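Side-chain contacts in beta sliding clamp (Streptococcus pneumoniae, PDB 2AWA), which probably encircles DNA as a ring-shaped head-to-tail homodimer and tethers DNA polymerases and other proteins to it, making replication processive: residues B[21-24]-B[25-29]; B[92-95]-B[96-100]; B[58-62]-B[63-67]; B[154-157]-B[158-162]. All blocks are in the same frame, centred on the assembly; numbering follows the deposited sequence.

Contact 1 of 4, residues B[21-24]-B[25-29]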
ATOM      1  N   ASN B  21      11.985  -0.045 -21.408  1.00 59.18           N
ATOM      2  CA  ASN B  21      11.480   0.986 -20.483  1.00 61.27           C
ATOM      3  C   ASN B  21      10.630   2.095 -21.112  1.00 62.25           C
ATOM      4  O   ASN B  21       9.607   2.456 -20.557  1.00 65.00           O
ATOM      5  CB  ASN B  21      12.608   1.584 -19.661  1.00 59.79           C
ATOM      6  CG  ASN B  21      13.189   0.587 -18.689  1.00 69.11           C
ATOM      7  OD1 ASN B  21      12.585  -0.472 -18.414  1.00 61.09           O
ATOM      8  ND2 ASN B  21      14.369   0.904 -18.159  1.00 72.14           N
ATOM      9  N   LEU B  22      11.028   2.639 -22.255  1.00 63.17           N
ATOM     10  CA  LEU B  22      10.210   3.675 -22.875  1.00 63.92           C
ATOM     11  C   LEU B  22       8.875   3.086 -23.325  1.00 63.79           C
ATOM     12  O   LEU B  22       7.837   3.755 -23.215  1.00 63.74           O
ATOM     13  CB  LEU B  22      10.923   4.354 -24.039  1.00 64.59           C
ATOM     14  CG  LEU B  22      10.209   5.638 -24.488  1.00 68.46           C
ATOM     15  CD1 LEU B  22      11.197   6.758 -24.761  1.00 69.45           C
ATOM     16  CD2 LEU B  22       9.325   5.392 -25.701  1.00 69.97           C
ATOM     17  N   PHE B  23       8.904   1.833 -23.796  1.00 61.76           N
ATOM     18  CA  PHE B  23       7.687   1.116 -24.177  1.00 59.75           C
ATOM     19  C   PHE B  23       6.813   0.984 -22.957  1.00 61.83           C
ATOM     20  O   PHE B  23       5.657   1.386 -22.969  1.00 62.38           O
ATOM     21  CB  PHE B  23       8.039  -0.262 -24.746  1.00 58.69           C
ATOM     22  CG  PHE B  23       6.881  -1.003 -25.400  1.00 57.73           C
ATOM     23  CD1 PHE B  23       5.969  -0.358 -26.210  1.00 66.59           C
ATOM     24  CD2 PHE B  23       6.774  -2.380 -25.272  1.00 63.95           C
ATOM     25  CE1 PHE B  23       4.939  -1.056 -26.814  1.00 65.56           C
ATOM     26  CE2 PHE B  23       5.750  -3.076 -25.886  1.00 63.26           C
ATOM     27  CZ  PHE B  23       4.829  -2.408 -26.650  1.00 58.60           C
ATOM     28  N   LEU B  24       7.389   0.448 -21.882  1.00 64.22           N
ATOM     29  CA  LEU B  24       6.641   0.193 -20.648  1.00 65.50           C
ATOM     30  C   LEU B  24       6.006   1.459 -20.088  1.00 65.45           C
ATOM     31  O   LEU B  24       4.922   1.407 -19.509  1.00 66.90           O
ATOM     32  CB  LEU B  24       7.545  -0.437 -19.585  1.00 64.65           C
ATOM     33  CG  LEU B  24       6.844  -1.007 -18.352  1.00 66.87           C
ATOM     34  CD1 LEU B  24       5.853  -2.116 -18.716  1.00 70.23           C
ATOM     35  CD2 LEU B  24       7.873  -1.539 -17.380  1.00 67.28           C
ATOM     36  N   GLN B  25       6.679   2.590 -20.252  1.00 63.71           N
ATOM     37  CA  GLN B  25       6.150   3.843 -19.745  1.00 63.75           C
ATOM     38  C   GLN B  25       4.915   4.226 -20.536  1.00 61.75           C
ATOM     39  O   GLN B  25       3.883   4.490 -19.973  1.00 63.32           O
ATOM     40  CB  GLN B  25       7.191   4.960 -19.818  1.00 65.03           C
ATOM     41  CG  GLN B  25       6.736   6.197 -19.073  1.00 72.80           C
ATOM     42  CD  GLN B  25       7.528   7.425 -19.411  1.00 81.05           C
ATOM     43  OE1 GLN B  25       8.682   7.341 -19.838  1.00 89.83           O
ATOM     44  NE2 GLN B  25       6.912   8.588 -19.222  1.00 89.34           N
ATOM     45  N   ALA B  26       5.035   4.246 -21.852  1.00 61.73           N
ATOM     46  CA  ALA B  26       3.901   4.489 -22.727  1.00 59.17           C
ATOM     47  C   ALA B  26       2.724   3.558 -22.444  1.00 59.00           C
ATOM     48  O   ALA B  26       1.580   4.018 -22.420  1.00 60.10           O
ATOM     49  CB  ALA B  26       4.321   4.382 -24.173  1.00 58.15           C
ATOM     50  N   LEU B  27       2.980   2.266 -22.206  1.00 58.64           N
ATOM     51  CA  LEU B  27       1.874   1.348 -21.877  1.00 57.06           C
ATOM     52  C   LEU B  27       1.176   1.748 -20.568  1.00 56.64           C
ATOM     53  O   LEU B  27      -0.055   1.654 -20.475  1.00 56.07           O
ATOM     54  CB  LEU B  27       2.329  -0.109 -21.812  1.00 55.94           C
ATOM     55  CG  LEU B  27       2.742  -0.719 -23.162  1.00 60.56           C
ATOM     56  CD1 LEU B  27       3.546  -2.015 -22.999  1.00 57.81           C
ATOM     57  CD2 LEU B  27       1.549  -0.960 -24.087  1.00 63.50           C
ATOM     58  N   ASN B  28       1.964   2.206 -19.585  1.00 54.46           N
ATOM     59  CA  ASN B  28       1.458   2.558 -18.282  1.00 55.02           C
ATOM     60  C   ASN B  28       0.638   3.820 -18.307  1.00 58.41           C
ATOM     61  O   ASN B  28      -0.332   3.963 -17.551  1.00 60.69           O
ATOM     62  CB  ASN B  28       2.597   2.688 -17.286  1.00 56.36           C
ATOM     63  CG  ASN B  28       3.065   1.337 -16.759  1.00 61.98           C
ATOM     64  OD1 ASN B  28       2.300   0.372 -16.702  1.00 66.21           O
ATOM     65  ND2 ASN B  28       4.322   1.266 -16.371  1.00 70.36           N
ATOM     66  N   THR B  29       1.017   4.736 -19.184  1.00 60.83           N
ATOM     67  CA  THR B  29       0.245   5.927 -19.415  1.00 60.28           C
ATOM     68  C   THR B  29      -1.053   5.544 -20.066  1.00 60.44           C
ATOM     69  O   THR B  29      -2.097   6.034 -19.676  1.00 60.90           O
ATOM     70  CB  THR B  29       0.991   6.881 -20.338  1.00 60.90           C
ATOM     71  OG1 THR B  29       2.177   7.294 -19.688  1.00 61.48           O
ATOM     72  CG2 THR B  29       0.163   8.116 -20.651  1.00 64.49           C
TER
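Helix 20-31 of the N-terminal clamp domain brings Phe23 and Leu27 together one turn apart. The touching atom of Leu27 is the methyl CD1. Leu27 CD1 sits 3.7 Å above the plane of the Phe23 ring, over its centre. Leu27 CD1 is 3.8 Å from Phe23 CE2. This is a CH-pi contact. The direction from the ring centroid to the methyl lies 13° off the ring normal. The Phe23 ring is swung away from its own backbone N (chi1 -170°), whereas CG of Leu27 lies beside its N (chi1 -68°). With these torsions the Leu27 methyl lands over the ring face.

The helix backbone carries the spacing, with Leu27 N bonded to Phe23 O at 2.9 Å. The buried side of this helix faces strands 54-60 and 64-71 of the sheet and helix 91-100. Phe23 and Ala26 rest on Ile70, while Leu27 reaches Leu57 and Ile95.

Toward the more open flank, Leu24 and Asn28 form the next i to i+4 pair. Asn28 ND2 stands 3.9 Å from Leu24 CG. Asn28 ND2 is also 3.2 Å from Leu24 O, but the angle is too poor for a hydrogen bond. Leu24 O accepts from Asn28 N at 3.1 Å.

Contact 2 of 4, residues B[92-95]-B[96-100]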
ATOM      1  N   SER B  92      -3.522  -5.386 -18.674  1.00 59.79           N
ATOM      2  CA  SER B  92      -2.827  -5.717 -17.415  1.00 60.88           C
ATOM      3  C   SER B  92      -1.783  -6.788 -17.614  1.00 61.44           C
ATOM      4  O   SER B  92      -0.611  -6.591 -17.297  1.00 64.30           O
ATOM      5  CB  SER B  92      -3.794  -6.199 -16.356  1.00 58.52           C
ATOM      6  OG  SER B  92      -4.482  -5.107 -15.823  1.00 64.66           O
ATOM      7  N   PHE B  93      -2.215  -7.922 -18.154  1.00 60.39           N
ATOM      8  CA  PHE B  93      -1.326  -9.049 -18.337  1.00 59.64           C
ATOM      9  C   PHE B  93      -0.110  -8.668 -19.197  1.00 60.18           C
ATOM     10  O   PHE B  93       1.030  -8.872 -18.794  1.00 59.28           O
ATOM     11  CB  PHE B  93      -2.085 -10.217 -18.952  1.00 58.71           C
ATOM     12  CG  PHE B  93      -1.334 -11.487 -18.909  1.00 60.69           C
ATOM     13  CD1 PHE B  93      -0.978 -12.039 -17.696  1.00 63.77           C
ATOM     14  CD2 PHE B  93      -0.965 -12.135 -20.066  1.00 65.36           C
ATOM     15  CE1 PHE B  93      -0.260 -13.211 -17.632  1.00 60.71           C
ATOM     16  CE2 PHE B  93      -0.246 -13.312 -20.003  1.00 65.56           C
ATOM     17  CZ  PHE B  93       0.103 -13.848 -18.777  1.00 61.82           C
ATOM     18  N   PHE B  94      -0.366  -8.087 -20.367  1.00 60.17           N
ATOM     19  CA  PHE B  94       0.682  -7.740 -21.307  1.00 60.29           C
ATOM     20  C   PHE B  94       1.702  -6.876 -20.623  1.00 60.62           C
ATOM     21  O   PHE B  94       2.914  -7.164 -20.662  1.00 61.54           O
ATOM     22  CB  PHE B  94       0.093  -6.990 -22.508  1.00 61.04           C
ATOM     23  CG  PHE B  94       1.120  -6.492 -23.480  1.00 58.94           C
ATOM     24  CD1 PHE B  94       2.060  -7.353 -24.023  1.00 61.14           C
ATOM     25  CD2 PHE B  94       1.132  -5.160 -23.874  1.00 65.48           C
ATOM     26  CE1 PHE B  94       3.004  -6.892 -24.941  1.00 64.98           C
ATOM     27  CE2 PHE B  94       2.059  -4.689 -24.802  1.00 62.01           C
ATOM     28  CZ  PHE B  94       3.001  -5.552 -25.327  1.00 63.37           C
ATOM     29  N   ILE B  95       1.202  -5.829 -19.972  1.00 60.13           N
ATOM     30  CA  ILE B  95       2.058  -4.898 -19.243  1.00 61.32           C
ATOM     31  C   ILE B  95       2.904  -5.582 -18.185  1.00 60.46           C
ATOM     32  O   ILE B  95       4.098  -5.322 -18.112  1.00 61.72           O
ATOM     33  CB  ILE B  95       1.267  -3.730 -18.639  1.00 60.31           C
ATOM     34  CG1 ILE B  95       0.826  -2.810 -19.784  1.00 65.13           C
ATOM     35  CG2 ILE B  95       2.131  -2.962 -17.639  1.00 57.55           C
ATOM     36  CD1 ILE B  95      -0.119  -1.677 -19.398  1.00 65.57           C
ATOM     37  N   ASN B  96       2.300  -6.456 -17.384  1.00 59.68           N
ATOM     38  CA  ASN B  96       3.074  -7.270 -16.445  1.00 61.04           C
ATOM     39  C   ASN B  96       4.179  -8.082 -17.100  1.00 61.08           C
ATOM     40  O   ASN B  96       5.257  -8.235 -16.532  1.00 63.23           O
ATOM     41  CB  ASN B  96       2.177  -8.255 -15.688  1.00 61.52           C
ATOM     42  CG  ASN B  96       1.443  -7.609 -14.579  1.00 59.10           C
ATOM     43  OD1 ASN B  96       2.009  -6.814 -13.839  1.00 64.44           O
ATOM     44  ND2 ASN B  96       0.172  -7.937 -14.440  1.00 71.21           N
ATOM     45  N   VAL B  97       3.891  -8.636 -18.270  1.00 59.24           N
ATOM     46  CA  VAL B  97       4.831  -9.519 -18.926  1.00 58.44           C
ATOM     47  C   VAL B  97       6.016  -8.710 -19.432  1.00 57.45           C
ATOM     48  O   VAL B  97       7.158  -9.078 -19.182  1.00 54.82           O
ATOM     49  CB  VAL B  97       4.156 -10.298 -20.078  1.00 59.40           C
ATOM     50  CG1 VAL B  97       5.199 -10.852 -21.068  1.00 63.53           C
ATOM     51  CG2 VAL B  97       3.302 -11.400 -19.514  1.00 55.04           C
ATOM     52  N   VAL B  98       5.740  -7.618 -20.143  1.00 56.91           N
ATOM     53  CA  VAL B  98       6.806  -6.767 -20.638  1.00 58.54           C
ATOM     54  C   VAL B  98       7.707  -6.366 -19.475  1.00 59.36           C
ATOM     55  O   VAL B  98       8.915  -6.547 -19.498  1.00 59.92           O
ATOM     56  CB  VAL B  98       6.240  -5.495 -21.303  1.00 60.32           C
ATOM     57  CG1 VAL B  98       7.324  -4.440 -21.468  1.00 61.84           C
ATOM     58  CG2 VAL B  98       5.585  -5.826 -22.649  1.00 60.86           C
ATOM     59  N   SER B  99       7.084  -5.821 -18.445  1.00 61.26           N
ATOM     60  CA  SER B  99       7.771  -5.426 -17.235  1.00 61.43           C
ATOM     61  C   SER B  99       8.694  -6.533 -16.675  1.00 61.82           C
ATOM     62  O   SER B  99       9.741  -6.242 -16.095  1.00 63.12           O
ATOM     63  CB  SER B  99       6.722  -5.011 -16.208  1.00 60.71           C
ATOM     64  OG  SER B  99       7.304  -4.848 -14.943  1.00 65.44           O
ATOM     65  N   SER B 100       8.314  -7.795 -16.855  1.00 61.45           N
ATOM     66  CA  SER B 100       9.111  -8.914 -16.370  1.00 61.43           C
ATOM     67  C   SER B 100      10.315  -9.292 -17.258  1.00 61.02           C
ATOM     68  O   SER B 100      11.148 -10.079 -16.841  1.00 60.87           O
ATOM     69  CB  SER B 100       8.218 -10.141 -16.226  1.00 62.49           C
ATOM     70  OG  SER B 100       7.992 -10.742 -17.495  1.00 65.96           O
TER
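Phe94 and Val98 touch through one methyl group, CG2 of Val98, which approaches one face of the ring. They are an i to i+4 pair along helix 91-100 of the N-terminal clamp domain. Val98 CG2 comes within 3.6 Å of Phe94 CE1 and is shifted from the ring centre toward the rim, so this CH-pi contact lies 25° off the ring normal. One residue earlier in each segment, Phe93 and Val97 repeat the pattern more loosely. CG2 of Val97 is 4.2 Å from the centroid of the Phe93 ring, again over a face.

Both phenyl rings extend away from their own backbone N (Phe94 chi1 175°). Both valines hold CG2 beside their backbone N, on the flank facing the preceding turn. The backbone fixes this spacing: Val98 N bonds to Phe94 O at 2.9 Å, and Val97 N to Phe93 O at 2.9 Å.

Farther out, both rings touch Leu127 on strand 123-128 of the five-stranded sheet. Phe94 also packs on Leu118 on strand 115-120 of that sheet, and Phe93 on Val320 of the second subunit. Val97 meets Leu292 of that subunit, so this helix belongs to the dimer interface. There the carbonyl O of Ser100 accepts a hydrogen bond from NH1 of Arg289 of the second subunit.

Contact 3 of 4, residues B[58-62]-B[63-67]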
ATOM      1  N   ILE B  58      -3.533   2.705 -28.026  1.00 62.87           N
ATOM      2  CA  ILE B  58      -4.886   3.191 -27.741  1.00 62.91           C
ATOM      3  C   ILE B  58      -5.566   2.439 -26.593  1.00 60.70           C
ATOM      4  O   ILE B  58      -5.569   1.206 -26.540  1.00 62.00           O
ATOM      5  CB  ILE B  58      -5.768   3.201 -29.003  1.00 62.10           C
ATOM      6  CG1 ILE B  58      -5.135   4.128 -30.045  1.00 62.05           C
ATOM      7  CG2 ILE B  58      -7.174   3.671 -28.658  1.00 61.65           C
ATOM      8  CD1 ILE B  58      -5.891   4.217 -31.366  1.00 63.39           C
ATOM      9  N   GLY B  59      -6.124   3.216 -25.673  1.00 59.14           N
ATOM     10  CA  GLY B  59      -6.902   2.694 -24.551  1.00 58.38           C
ATOM     11  C   GLY B  59      -8.112   3.562 -24.241  1.00 57.64           C
ATOM     12  O   GLY B  59      -8.106   4.786 -24.456  1.00 56.25           O
ATOM     13  N   SER B  60      -9.156   2.927 -23.726  1.00 57.45           N
ATOM     14  CA  SER B  60     -10.380   3.630 -23.400  1.00 57.04           C
ATOM     15  C   SER B  60     -11.251   2.820 -22.464  1.00 58.27           C
ATOM     16  O   SER B  60     -11.122   1.603 -22.347  1.00 61.34           O
ATOM     17  CB  SER B  60     -11.169   3.950 -24.665  1.00 55.95           C
ATOM     18  OG  SER B  60     -11.485   2.764 -25.361  1.00 59.89           O
ATOM     19  N   ASN B  61     -12.144   3.517 -21.782  1.00 58.94           N
ATOM     20  CA  ASN B  61     -13.062   2.877 -20.883  1.00 57.48           C
ATOM     21  C   ASN B  61     -14.473   3.404 -21.059  1.00 56.94           C
ATOM     22  O   ASN B  61     -15.341   3.122 -20.232  1.00 57.01           O
ATOM     23  CB  ASN B  61     -12.572   3.057 -19.443  1.00 57.78           C
ATOM     24  CG  ASN B  61     -12.578   4.507 -18.988  1.00 54.32           C
ATOM     25  OD1 ASN B  61     -13.114   5.383 -19.657  1.00 53.89           O
ATOM     26  ND2 ASN B  61     -11.990   4.756 -17.826  1.00 55.58           N
ATOM     27  N   GLY B  62     -14.703   4.155 -22.138  1.00 56.28           N
ATOM     28  CA  GLY B  62     -16.032   4.718 -22.416  1.00 57.83           C
ATOM     29  C   GLY B  62     -16.282   6.115 -21.849  1.00 58.70           C
ATOM     30  O   GLY B  62     -17.244   6.785 -22.249  1.00 59.14           O
ATOM     31  N   GLN B  63     -15.440   6.544 -20.904  1.00 57.34           N
ATOM     32  CA  GLN B  63     -15.494   7.892 -20.352  1.00 56.81           C
ATOM     33  C   GLN B  63     -14.338   8.720 -20.899  1.00 56.23           C
ATOM     34  O   GLN B  63     -14.524   9.868 -21.315  1.00 52.97           O
ATOM     35  CB  GLN B  63     -15.421   7.852 -18.816  1.00 58.71           C
ATOM     36  CG  GLN B  63     -16.699   7.389 -18.115  1.00 57.74           C
ATOM     37  CD  GLN B  63     -17.842   8.378 -18.278  1.00 62.00           C
ATOM     38  OE1 GLN B  63     -18.829   8.074 -18.941  1.00 68.55           O
ATOM     39  NE2 GLN B  63     -17.707   9.574 -17.690  1.00 53.74           N
ATOM     40  N   ILE B  64     -13.143   8.128 -20.863  1.00 55.71           N
ATOM     41  CA  ILE B  64     -11.934   8.755 -21.362  1.00 56.42           C
ATOM     42  C   ILE B  64     -11.259   7.812 -22.328  1.00 58.54           C
ATOM     43  O   ILE B  64     -11.498   6.604 -22.296  1.00 60.77           O
ATOM     44  CB  ILE B  64     -10.941   9.098 -20.222  1.00 56.98           C
ATOM     45  CG1 ILE B  64     -10.545   7.844 -19.430  1.00 58.11           C
ATOM     46  CG2 ILE B  64     -11.559  10.134 -19.281  1.00 58.66           C
ATOM     47  CD1 ILE B  64      -9.429   8.048 -18.449  1.00 55.21           C
ATOM     48  N   SER B  65     -10.424   8.371 -23.192  1.00 58.30           N
ATOM     49  CA  SER B  65      -9.625   7.593 -24.114  1.00 59.51           C
ATOM     50  C   SER B  65      -8.250   8.230 -24.203  1.00 59.66           C
ATOM     51  O   SER B  65      -8.120   9.444 -24.173  1.00 60.63           O
ATOM     52  CB  SER B  65     -10.254   7.586 -25.507  1.00 60.38           C
ATOM     53  OG  SER B  65     -11.547   7.019 -25.503  1.00 66.85           O
ATOM     54  N   ILE B  66      -7.230   7.401 -24.342  1.00 61.59           N
ATOM     55  CA  ILE B  66      -5.857   7.875 -24.499  1.00 61.23           C
ATOM     56  C   ILE B  66      -5.259   7.282 -25.773  1.00 60.82           C
ATOM     57  O   ILE B  66      -5.360   6.076 -26.011  1.00 59.53           O
ATOM     58  CB  ILE B  66      -4.996   7.477 -23.287  1.00 59.61           C
ATOM     59  CG1 ILE B  66      -5.455   8.249 -22.058  1.00 62.35           C
ATOM     60  CG2 ILE B  66      -3.544   7.767 -23.548  1.00 62.08           C
ATOM     61  CD1 ILE B  66      -4.826   7.769 -20.743  1.00 61.01           C
ATOM     62  N   GLU B  67      -4.658   8.142 -26.588  1.00 61.90           N
ATOM     63  CA  GLU B  67      -3.812   7.709 -27.690  1.00 62.80           C
ATOM     64  C   GLU B  67      -2.398   8.183 -27.439  1.00 62.95           C
ATOM     65  O   GLU B  67      -2.087   9.359 -27.593  1.00 63.78           O
ATOM     66  CB  GLU B  67      -4.261   8.297 -28.995  1.00 63.12           C
ATOM     67  CG  GLU B  67      -5.664   7.990 -29.377  1.00 69.40           C
ATOM     68  CD  GLU B  67      -5.937   8.423 -30.791  1.00 71.21           C
ATOM     69  OE1 GLU B  67      -4.956   8.795 -31.475  1.00 77.38           O
ATOM     70  OE2 GLU B  67      -7.112   8.386 -31.219  1.00 77.89           O
TER
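OD1 of Asn61 is gripped by two backbone N-H groups across the turn. Gln63 N donates to Asn61 OD1 at 2.9 Å, which makes an Asx turn. Ile64 N donates to the same Asn61 OD1 at 3.0 Å and is nearly straight, with 175° at the hydrogen. Both donors are tilted out of the plane of the amide carbonyl. The side chain reaches them because CG of Asn61 is tucked between its own N and carbonyl carbon (chi1 65°). The amide then lies across CG1 of Ile64, which is 3.8 Å from Asn61 ND2.

The turn closes the beta hairpin of strands 54-60 and 64-71, which run antiparallel within the eight-stranded sheet. Asn61 N returns a bond to Ile64 O at 3.2 Å. Gly59 and Ile66 follow as a hydrogen-bonded pair. Gly62 has a positive phi of 91°, where a CB would press against the carbonyl O of Asn61.

Ser60 and Ser65 form a non-hydrogen-bonded pair on the face shared with Ile58 and Glu67. Ser65 OG comes 3.2 Å from Ser60 CB, while Ser60 OG bonds to Tyr135 OH. Ile58 and Glu67 project together from that face, with CG1 of Ile58 and CG of Glu67 4.0 Å apart. On the outer side, Ser65 and Glu67 bond by backbone to strand 250-255 of the central domain.

The side-chain carbonyl of Asn61 thus accepts from two backbone N-H groups at once, which fixes the rotation of the amide and ties the turn to strand 64-71.

Contact 4 of 4, residues B[154-157]-B[158-162]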
ATOM      1  N   LEU B 154      -3.414  24.098 -15.092  1.00 64.77           N
ATOM      2  CA  LEU B 154      -4.528  23.152 -15.093  1.00 62.76           C
ATOM      3  C   LEU B 154      -4.484  22.226 -13.887  1.00 61.44           C
ATOM      4  O   LEU B 154      -5.486  22.084 -13.181  1.00 61.98           O
ATOM      5  CB  LEU B 154      -4.503  22.284 -16.342  1.00 63.68           C
ATOM      6  CG  LEU B 154      -5.641  22.393 -17.334  1.00 65.78           C
ATOM      7  CD1 LEU B 154      -5.193  23.153 -18.548  1.00 73.35           C
ATOM      8  CD2 LEU B 154      -6.067  20.993 -17.746  1.00 69.47           C
ATOM      9  N   LYS B 155      -3.343  21.574 -13.672  1.00 60.62           N
ATOM     10  CA  LYS B 155      -3.150  20.714 -12.487  1.00 62.25           C
ATOM     11  C   LYS B 155      -3.454  21.471 -11.198  1.00 63.38           C
ATOM     12  O   LYS B 155      -3.996  20.889 -10.248  1.00 65.45           O
ATOM     13  CB  LYS B 155      -1.718  20.162 -12.404  1.00 61.60           C
ATOM     14  CG  LYS B 155      -1.334  19.184 -13.530  1.00 64.23           C
ATOM     15  CD  LYS B 155      -0.003  18.523 -13.241  1.00 64.44           C
ATOM     16  CE  LYS B 155       0.391  17.492 -14.275  1.00 64.98           C
ATOM     17  NZ  LYS B 155       1.258  16.446 -13.652  1.00 66.87           N
ATOM     18  N   LYS B 156      -3.114  22.766 -11.169  1.00 63.91           N
ATOM     19  CA  LYS B 156      -3.386  23.605 -10.014  1.00 64.66           C
ATOM     20  C   LYS B 156      -4.895  23.864  -9.865  1.00 63.94           C
ATOM     21  O   LYS B 156      -5.439  23.755  -8.775  1.00 65.66           O
ATOM     22  CB  LYS B 156      -2.600  24.912 -10.082  1.00 63.94           C
ATOM     23  CG  LYS B 156      -2.703  25.697  -8.793  1.00 69.90           C
ATOM     24  CD  LYS B 156      -1.678  26.827  -8.650  1.00 70.18           C
ATOM     25  CE  LYS B 156      -2.193  27.858  -7.614  1.00 76.66           C
ATOM     26  NZ  LYS B 156      -1.138  28.585  -6.852  1.00 77.67           N
ATOM     27  N   ILE B 157      -5.572  24.191 -10.955  1.00 62.99           N
ATOM     28  CA  ILE B 157      -7.027  24.294 -10.928  1.00 63.78           C
ATOM     29  C   ILE B 157      -7.687  22.990 -10.472  1.00 61.42           C
ATOM     30  O   ILE B 157      -8.612  22.995  -9.686  1.00 59.22           O
ATOM     31  CB  ILE B 157      -7.559  24.659 -12.311  1.00 64.97           C
ATOM     32  CG1 ILE B 157      -7.476  26.162 -12.510  1.00 72.17           C
ATOM     33  CG2 ILE B 157      -9.012  24.209 -12.489  1.00 70.50           C
ATOM     34  CD1 ILE B 157      -7.741  26.585 -13.951  1.00 77.40           C
ATOM     35  N   ILE B 158      -7.202  21.874 -10.994  1.00 61.83           N
ATOM     36  CA  ILE B 158      -7.756  20.589 -10.661  1.00 60.45           C
ATOM     37  C   ILE B 158      -7.607  20.327  -9.182  1.00 62.27           C
ATOM     38  O   ILE B 158      -8.580  19.993  -8.541  1.00 67.82           O
ATOM     39  CB  ILE B 158      -7.152  19.465 -11.509  1.00 58.85           C
ATOM     40  CG1 ILE B 158      -7.585  19.636 -12.966  1.00 60.33           C
ATOM     41  CG2 ILE B 158      -7.638  18.129 -11.030  1.00 57.65           C
ATOM     42  CD1 ILE B 158      -6.749  18.866 -13.982  1.00 61.61           C
ATOM     43  N   ASN B 159      -6.426  20.526  -8.612  1.00 64.45           N
ATOM     44  CA  ASN B 159      -6.248  20.273  -7.170  1.00 64.29           C
ATOM     45  C   ASN B 159      -7.024  21.237  -6.281  1.00 63.14           C
ATOM     46  O   ASN B 159      -7.410  20.884  -5.147  1.00 58.80           O
ATOM     47  CB  ASN B 159      -4.773  20.299  -6.779  1.00 64.87           C
ATOM     48  CG  ASN B 159      -4.099  19.008  -7.053  1.00 68.51           C
ATOM     49  OD1 ASN B 159      -4.650  17.937  -6.766  1.00 72.45           O
ATOM     50  ND2 ASN B 159      -2.903  19.077  -7.641  1.00 70.29           N
ATOM     51  N   GLU B 160      -7.242  22.451  -6.786  1.00 61.88           N
ATOM     52  CA  GLU B 160      -8.049  23.409  -6.055  1.00 63.94           C
ATOM     53  C   GLU B 160      -9.584  23.216  -6.147  1.00 62.97           C
ATOM     54  O   GLU B 160     -10.293  23.745  -5.318  1.00 60.13           O
ATOM     55  CB  GLU B 160      -7.653  24.810  -6.444  1.00 66.23           C
ATOM     56  CG  GLU B 160      -6.316  25.202  -5.828  1.00 73.56           C
ATOM     57  CD  GLU B 160      -5.744  26.504  -6.394  1.00 80.22           C
ATOM     58  OE1 GLU B 160      -6.231  26.966  -7.469  1.00 74.70           O
ATOM     59  OE2 GLU B 160      -4.810  27.045  -5.743  1.00 80.08           O
ATOM     60  N   THR B 161     -10.097  22.422  -7.086  1.00 64.28           N
ATOM     61  CA  THR B 161     -11.564  22.357  -7.271  1.00 65.48           C
ATOM     62  C   THR B 161     -12.229  20.969  -7.329  1.00 63.85           C
ATOM     63  O   THR B 161     -13.304  20.785  -6.771  1.00 63.97           O
ATOM     64  CB  THR B 161     -11.996  23.177  -8.522  1.00 65.22           C
ATOM     65  OG1 THR B 161     -11.435  22.594  -9.691  1.00 70.69           O
ATOM     66  CG2 THR B 161     -11.497  24.578  -8.422  1.00 64.14           C
ATOM     67  N   ALA B 162     -11.609  19.999  -7.987  1.00 63.25           N
ATOM     68  CA  ALA B 162     -12.256  18.691  -8.230  1.00 60.81           C
ATOM     69  C   ALA B 162     -12.718  17.914  -6.968  1.00 59.26           C
ATOM     70  O   ALA B 162     -13.651  17.130  -7.016  1.00 59.73           O
ATOM     71  CB  ALA B 162     -11.340  17.833  -9.053  1.00 60.07           C
TER
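Lys156 and Glu160 cross one turn apart, and the aliphatic part of the lysine does the touching. OE2 of Glu160 is 3.3 Å from CE of Lys156 but 4.1 Å from its NZ, too far for a salt bridge. Lys156 sends CG away from its backbone N (chi1 -171°) and runs extended past CG. Glu160 keeps CG beside its backbone N (chi1 -74°) and is also extended, so its carboxylate folds back over the previous turn. Its other oxygen, OE1, makes a salt bridge with Lys200. Glu378 brings a like charge close to OE2. Lys200 and Lys156, the latter in a long, weak ion pair with Glu378, probably offset it.

These residues lie on helix 151-161 of the central clamp domain. The helix packs between helix 217-226 and the strands 186-192 and 196-203. Lys155 reaches toward the end of helix 217-226 and what follows it, where its NZ forms a salt bridge with Asp229 and a hydrogen bond to Ser224 O.

On the buried flanks, branching sets the contacts. Ile158 holds CG1 beside its backbone N, which brings Ile158 CG1 to 3.2 Å from Leu154 O. Its tip, CD1, is 4.4 Å from CD2 of Leu154, and both residues pack on Phe223. Ile157 and Thr161 run alongside each other. OG1 of Thr161 stands between its own N and carbonyl carbon (chi1 64°). From there Thr161 OG1 donates to Ile157 O at 2.9 Å, approaching from above the carbonyl plane. CG2 of Ile157 lies 4.0 Å from OG1 of Thr161. Thr161 N and Ala162 N both donate to Ile158 O.

Along the chain the order is contact 1, contact 3, contact 2, contact 4. The first three belong to the N-terminal domain. Contacts 1 and 2 lie on neighbouring helices, with centres 11 Å apart, and touch where Leu27 CD1 meets Phe94 CE2 at 3.6 Å. Contact 3 is the hairpin of the sheet that helix 20-31 packs on; Ile66 CD1 reaches Thr29 O, and the centres of contacts 1 and 3 are 16 Å apart. Contact 4 stands apart in the central domain, its nearest atoms about 11 Å from contacts 1 and 3. The sheet holding contact 3 spans the N-terminal and central domains, and contact 2 lies at the dimer interface that closes the ring.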